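Local structure of putative leucoanthocyanidin reductase 1 (Vitis vinifera, 3I6I) at residues A[17-22]-A[52-57]; A[23-28]-A[197-202]. The protein catalyses, as an NADPH-dependent leucoanthocyanidin reductase, a reduction in flavonoid metabolism, using a Rossmann-fold domain to hold the cofactor. One frame throughout, in Å; residues are numbered along the deposited sequence.

Both contacts are made mostly by buried residues, and both involve helix 21-32, interaction 1 through the glycine-rich loop that leads into it, interaction 2 along the helix itself. In interaction 1, Ala18 and Thr19 pack on helix 48-59, while Thr19, Phe21 and Ile22 bond NADPH, so that Thr19 alone does both. Neither pair of segments is joined by a hydrogen bond; the polar bonds of interaction 1 go to the cofactor, and in interaction 2 a phenylalanine ring and two glycines make the approach to helix 198-208. Their centres lie about 10 Å apart, and they touch directly: Ala18 CB lies 3.9 Å from Ala27 CB, while Gln24 packs against both Ala18 and Ile53.

Interaction 1: residues A[17-22]-A[52-57]. With NDP (NADPH dihydro-nicotinamide-adenine-dinucleotide phosphate), chain B.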
loop_
_atom_site.group_PDB
_atom_site.type_symbol
_atom_site.label_atom_id
_atom_site.label_comp_id
_atom_site.label_asym_id
_atom_site.label_seq_id
_atom_site.Cartn_x
_atom_site.Cartn_y
_atom_site.Cartn_z
ATOM N N GLY A 17 -11.513 2.312 4.068
ATOM C CA GLY A 17 -10.807 2.845 2.893
ATOM C C GLY A 17 -10.926 1.986 1.652
ATOM O O GLY A 17 -10.101 2.077 0.723
ATOM N N ALA A 18 -11.969 1.174 1.594
ATOM C CA ALA A 18 -12.193 0.294 0.437
ATOM C C ALA A 18 -12.441 1.005 -0.921
ATOM O O ALA A 18 -12.301 0.374 -1.972
ATOM C CB ALA A 18 -13.309 -0.687 0.741
ATOM N N THR A 19 -12.804 2.295 -0.918
ATOM C CA THR A 19 -13.004 3.042 -2.175
ATOM C C THR A 19 -11.735 3.725 -2.670
ATOM O O THR A 19 -11.736 4.336 -3.751
ATOM C CB THR A 19 -14.126 4.107 -2.072
ATOM O OG1 THR A 19 -13.720 5.162 -1.196
ATOM C CG2 THR A 19 -15.392 3.493 -1.576
ATOM N N GLY A 20 -10.666 3.567 -1.896
ATOM C CA GLY A 20 -9.343 4.072 -2.202
ATOM C C GLY A 20 -8.600 3.215 -3.203
ATOM O O GLY A 20 -9.042 2.129 -3.579
ATOM N N PHE A 21 -7.489 3.733 -3.680
ATOM C CA PHE A 21 -6.737 3.056 -4.723
ATOM C C PHE A 21 -6.303 1.635 -4.263
ATOM O O PHE A 21 -6.688 0.611 -4.867
ATOM C CB PHE A 21 -5.544 3.927 -5.080
ATOM C CG PHE A 21 -4.686 3.359 -6.140
ATOM C CD1 PHE A 21 -5.206 3.072 -7.392
ATOM C CD2 PHE A 21 -3.348 3.120 -5.907
ATOM C CE1 PHE A 21 -4.400 2.540 -8.405
ATOM C CE2 PHE A 21 -2.541 2.594 -6.915
ATOM C CZ PHE A 21 -3.077 2.305 -8.166
ATOM N N ILE A 22 -5.542 1.562 -3.172
ATOM C CA ILE A 22 -5.138 0.267 -2.622
ATOM C C ILE A 22 -6.322 -0.497 -2.045
ATOM O O ILE A 22 -6.438 -1.723 -2.172
ATOM C CB ILE A 22 -4.014 0.446 -1.518
ATOM C CG1 ILE A 22 -2.729 0.955 -2.163
ATOM C CG2 ILE A 22 -3.771 -0.851 -0.697
ATOM C CD1 ILE A 22 -2.192 0.049 -3.260
ATOM N N LYS A 52 -19.723 3.398 -8.186
ATOM C CA LYS A 52 -19.242 2.273 -8.985
ATOM C C LYS A 52 -18.603 1.206 -8.098
ATOM O O LYS A 52 -18.970 0.029 -8.138
ATOM C CB LYS A 52 -18.231 2.754 -10.034
ATOM N N ILE A 53 -17.664 1.631 -7.270
ATOM C CA ILE A 53 -16.949 0.713 -6.383
ATOM C C ILE A 53 -17.887 -0.003 -5.398
ATOM O O ILE A 53 -17.846 -1.230 -5.286
ATOM C CB ILE A 53 -15.829 1.452 -5.606
ATOM C CG1 ILE A 53 -14.763 2.012 -6.569
ATOM C CG2 ILE A 53 -15.163 0.511 -4.598
ATOM C CD1 ILE A 53 -13.964 3.197 -5.996
ATOM N N PHE A 54 -18.725 0.746 -4.681
ATOM C CA PHE A 54 -19.640 0.133 -3.704
ATOM C C PHE A 54 -20.603 -0.887 -4.330
ATOM O O PHE A 54 -20.937 -1.890 -3.701
ATOM C CB PHE A 54 -20.470 1.182 -2.959
ATOM C CG PHE A 54 -19.715 1.915 -1.892
ATOM C CD1 PHE A 54 -19.094 1.229 -0.861
ATOM C CD2 PHE A 54 -19.666 3.298 -1.890
ATOM C CE1 PHE A 54 -18.409 1.906 0.130
ATOM C CE2 PHE A 54 -18.989 3.982 -0.884
ATOM C CZ PHE A 54 -18.357 3.284 0.110
ATOM N N LYS A 55 -21.053 -0.621 -5.544
ATOM C CA LYS A 55 -21.941 -1.536 -6.253
ATOM C C LYS A 55 -21.217 -2.855 -6.540
ATOM O O LYS A 55 -21.715 -3.933 -6.216
ATOM N N ALA A 56 -20.044 -2.752 -7.147
ATOM C CA ALA A 56 -19.207 -3.932 -7.445
ATOM C C ALA A 56 -18.964 -4.817 -6.210
ATOM O O ALA A 56 -19.103 -6.052 -6.288
ATOM C CB ALA A 56 -17.892 -3.504 -8.041
ATOM N N LEU A 57 -18.634 -4.179 -5.078
ATOM C CA LEU A 57 -18.351 -4.888 -3.838
ATOM C C LEU A 57 -19.604 -5.540 -3.248
ATOM O O LEU A 57 -19.550 -6.692 -2.812
ATOM C CB LEU A 57 -17.650 -3.963 -2.805
ATOM C CG LEU A 57 -16.278 -3.371 -3.176
ATOM C CD1 LEU A 57 -15.694 -2.453 -2.107
ATOM C CD2 LEU A 57 -15.254 -4.498 -3.486
HETATM P PA NDP B . -7.052 6.838 -0.963
HETATM O O1A NDP B . -7.089 8.325 -0.706
HETATM O O2A NDP B . -7.127 6.327 -2.521
HETATM O O5B NDP B . -8.196 5.997 -0.206
HETATM C C5B NDP B . -8.453 6.234 1.143
HETATM C C4B NDP B . -9.677 5.531 1.591
HETATM O O4B NDP B . -9.725 5.873 3.031
HETATM C C3B NDP B . -10.965 6.114 0.954
HETATM O O3B NDP B . -11.977 5.089 0.763
HETATM C C2B NDP B . -11.439 7.124 1.997
HETATM O O2B NDP B . -12.855 7.283 1.911
HETATM C C1B NDP B . -11.101 6.358 3.273
HETATM N N9A NDP B . -11.056 7.145 4.505
HETATM C C8A NDP B . -10.243 8.175 4.737
HETATM N N7A NDP B . -10.457 8.625 5.976
HETATM C C5A NDP B . -11.400 7.866 6.542
HETATM C C6A NDP B . -12.019 7.868 7.793
HETATM N N6A NDP B . -11.669 8.762 8.722
HETATM N N1A NDP B . -12.968 6.948 8.052
HETATM C C2A NDP B . -13.297 6.040 7.134
HETATM N N3A NDP B . -12.718 5.994 5.928
HETATM C C4A NDP B . -11.776 6.912 5.612
HETATM O O3 NDP B . -5.682 6.279 -0.354
HETATM P PN NDP B . -4.505 5.383 -1.054
HETATM O O1N NDP B . -4.886 4.088 -1.664
HETATM O O2N NDP B . -3.725 6.428 -1.935
HETATM O O5D NDP B . -3.545 5.208 0.270
HETATM C C5D NDP B . -3.761 4.115 1.174
HETATM C C4D NDP B . -2.456 3.758 1.828
HETATM O O4D NDP B . -1.676 3.177 0.747
HETATM C C3D NDP B . -1.663 4.918 2.376
HETATM O O3D NDP B . -0.957 4.475 3.532
HETATM C C2D NDP B . -0.660 5.182 1.268
HETATM O O2D NDP B . 0.527 5.662 1.867
HETATM C C1D NDP B . -0.393 3.788 0.705
HETATM N N1N NDP B . -0.103 3.724 -0.772
HETATM C C2N NDP B . 0.927 2.901 -1.290
HETATM C C3N NDP B . 1.408 3.119 -2.512
HETATM C C7N NDP B . 2.508 2.198 -3.074
HETATM O O7N NDP B . 2.918 1.231 -2.423
HETATM N N7N NDP B . 2.914 2.454 -4.306
HETATM C C4N NDP B . 0.850 4.281 -3.349
HETATM C C5N NDP B . -0.562 4.648 -2.905
HETATM C C6N NDP B . -1.003 4.311 -1.701
HETATM P P2B NDP B . -13.459 8.764 1.401
HETATM O O1X NDP B . -13.127 8.969 -0.033
HETATM O O2X NDP B . -15.002 8.670 1.772
HETATM O O3X NDP B . -12.791 9.855 2.333
#
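Thr19 meets Phe54 through its methyl group: CG2 stands over one face of the ring, 3.8 Å from the centroid and 27° off the normal, a CH-pi contact displaced toward CZ. On the main-chain side, Thr19 O lies 3.4 Å from Ile53 CD1, and Ala18 CB touches Leu57 CD1 at 4.1 Å. The threonine torsion divides its two branches: with chi1 at 68°, OG1 sits between the backbone N and the carbonyl carbon. Thr19 OG1 is 2.6 Å from NDP O3B of the NADPH, a hydrogen bond in which either oxygen could donate. An alanine here would probably leave that ribose hydroxyl without its side-chain partner and open a gap over the Phe54 ring. Farther along, Phe21 N donates to NDP O2A at 2.9 Å. Ile22 N donates to NDP O1N at 3.0 Å, nearly straight at 172°. Gly17 and Gly20 lie against the cofactor, where a CB would clash with O4B and O5B respectively. Behind the contact, Ile39 of strand 37-41 packs against both Ala18 and Phe54. The type I turn from Gly17 to Gly20, leading from strand 13-16 into helix 21-32, is the glycine-rich dinucleotide-binding loop of a Rossmann fold.

Interaction 2: residues A[23-28]-A[197-202]; sequences GQFVAT and AGTDIG
Phe25 lays its ring against the first turn of helix 198-208, and its atoms meet the backbone of Gly198 one after another. CB begins the contact 3.4 Å from Gly198 O. With chi1 at -68°, CG is anti to the carbonyl carbon and beside the backbone N, and it too lies close to that oxygen. On one side of the ring CD1 comes 3.5 Å from Gly198 C, and CE1 continues past the same carbon toward Thr199, whose CG2 it meets at 4.2 Å. On the other side CD2 and CE2 approach Gly198 CA, and the tip, CZ, ends 3.8 Å from that same atom. Gly198 CA therefore stands over the middle of the ring, 3.6 Å from the centroid and only 3° off the normal, which is a CH-pi contact to the face. A CB on Gly198 would clash with CZ, so the approach depends on the absence of a side chain.

The helix being met follows strand 193-196, while its partner is the first helix of the Rossmann fold, packed against strand 13-16 through Val26 and Ala27. The axes of the two short segments cross at -54° and come within 7.7 Å. The second glycine permits this closeness: Gly202 CA is 3.9 Å from Val26 CA, and a CB there would run into Phe25 O. Ile162, a cofactor-binding residue, touches both Phe25 and Ile201. Beyond the ring, Thr199 directs its hydroxyl to another partner, OG1 being hydrogen-bonded to Arg305. Within helix 21-32, Gln24 O accepts from both Thr28 N and Thr28 OG1, the two donors arriving from opposite faces of the carbonyl plane.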
loop_
_atom_site.group_PDB
_atom_site.type_symbol
_atom_site.label_atom_id
_atom_site.label_comp_id
_atom_site.label_asym_id
_atom_site.label_seq_id
_atom_site.Cartn_x
_atom_site.Cartn_y
_atom_site.Cartn_z
ATOM N N GLY A 23 -7.172 0.221 -1.343
ATOM C CA GLY A 23 -8.320 -0.381 -0.697
ATOM C C GLY A 23 -9.219 -1.175 -1.635
ATOM O O GLY A 23 -9.705 -2.235 -1.232
ATOM N N GLN A 24 -9.392 -0.722 -2.884
ATOM C CA GLN A 24 -10.256 -1.415 -3.865
ATOM C C GLN A 24 -9.683 -2.824 -4.147
ATOM O O GLN A 24 -10.418 -3.825 -4.232
ATOM C CB GLN A 24 -10.366 -0.645 -5.215
ATOM C CG GLN A 24 -11.210 0.658 -5.207
ATOM C CD GLN A 24 -11.014 1.541 -6.499
ATOM N N PHE A 25 -8.368 -2.887 -4.303
ATOM C CA PHE A 25 -7.693 -4.175 -4.551
ATOM C C PHE A 25 -7.806 -5.108 -3.331
ATOM O O PHE A 25 -8.089 -6.290 -3.490
ATOM C CB PHE A 25 -6.215 -3.951 -4.878
ATOM C CG PHE A 25 -5.975 -3.269 -6.192
ATOM C CD1 PHE A 25 -6.278 -3.906 -7.376
ATOM C CD2 PHE A 25 -5.392 -2.016 -6.238
ATOM C CE1 PHE A 25 -6.022 -3.310 -8.612
ATOM C CE2 PHE A 25 -5.144 -1.392 -7.470
ATOM C CZ PHE A 25 -5.467 -2.034 -8.653
ATOM N N VAL A 26 -7.605 -4.567 -2.128
ATOM C CA VAL A 26 -7.652 -5.385 -0.891
ATOM C C VAL A 26 -9.061 -5.929 -0.669
ATOM O O VAL A 26 -9.242 -7.098 -0.364
ATOM C CB VAL A 26 -7.198 -4.581 0.339
ATOM C CG1 VAL A 26 -7.485 -5.376 1.644
ATOM C CG2 VAL A 26 -5.679 -4.198 0.197
ATOM N N ALA A 27 -10.065 -5.065 -0.832
ATOM C CA ALA A 27 -11.479 -5.453 -0.654
ATOM C C ALA A 27 -11.937 -6.511 -1.654
ATOM O O ALA A 27 -12.592 -7.495 -1.285
ATOM C CB ALA A 27 -12.404 -4.176 -0.705
ATOM N N THR A 28 -11.560 -6.342 -2.922
ATOM C CA THR A 28 -11.906 -7.284 -3.957
ATOM C C THR A 28 -11.290 -8.628 -3.664
ATOM O O THR A 28 -11.946 -9.644 -3.829
ATOM C CB THR A 28 -11.484 -6.753 -5.367
ATOM O OG1 THR A 28 -12.236 -5.566 -5.641
ATOM C CG2 THR A 28 -11.774 -7.780 -6.475
ATOM N N ALA A 197 1.966 -5.736 -8.880
ATOM C CA ALA A 197 0.623 -5.478 -9.361
ATOM C C ALA A 197 -0.360 -5.188 -8.233
ATOM O O ALA A 197 -0.363 -5.853 -7.217
ATOM C CB ALA A 197 0.084 -6.664 -10.204
ATOM N N GLY A 198 -1.226 -4.202 -8.445
ATOM C CA GLY A 198 -2.362 -3.984 -7.553
ATOM C C GLY A 198 -3.094 -5.248 -7.107
ATOM O O GLY A 198 -3.395 -5.435 -5.916
ATOM N N THR A 199 -3.429 -6.107 -8.056
ATOM C CA THR A 199 -4.166 -7.328 -7.757
ATOM C C THR A 199 -3.361 -8.244 -6.840
ATOM O O THR A 199 -3.955 -8.959 -6.026
ATOM C CB THR A 199 -4.630 -8.092 -9.040
ATOM O OG1 THR A 199 -3.500 -8.431 -9.855
ATOM C CG2 THR A 199 -5.606 -7.253 -9.879
ATOM N N ASP A 200 -2.035 -8.247 -6.987
ATOM C CA ASP A 200 -1.148 -9.023 -6.099
ATOM C C ASP A 200 -1.022 -8.372 -4.712
ATOM O O ASP A 200 -0.931 -9.052 -3.719
ATOM C CB ASP A 200 0.250 -9.217 -6.712
ATOM C CG ASP A 200 0.275 -10.293 -7.786
ATOM O OD1 ASP A 200 -0.609 -11.179 -7.779
ATOM O OD2 ASP A 200 1.189 -10.251 -8.646
ATOM N N ILE A 201 -1.010 -7.054 -4.637
ATOM C CA ILE A 201 -1.037 -6.420 -3.316
ATOM C C ILE A 201 -2.306 -6.868 -2.571
ATOM O O ILE A 201 -2.246 -7.239 -1.391
ATOM C CB ILE A 201 -1.031 -4.910 -3.420
ATOM C CG1 ILE A 201 0.270 -4.419 -4.045
ATOM C CG2 ILE A 201 -1.244 -4.273 -1.962
ATOM C CD1 ILE A 201 0.254 -2.929 -4.382
ATOM N N GLY A 202 -3.460 -6.878 -3.244
ATOM C CA GLY A 202 -4.684 -7.346 -2.598
ATOM C C GLY A 202 -4.640 -8.825 -2.230
ATOM O O GLY A 202 -4.930 -9.225 -1.104
#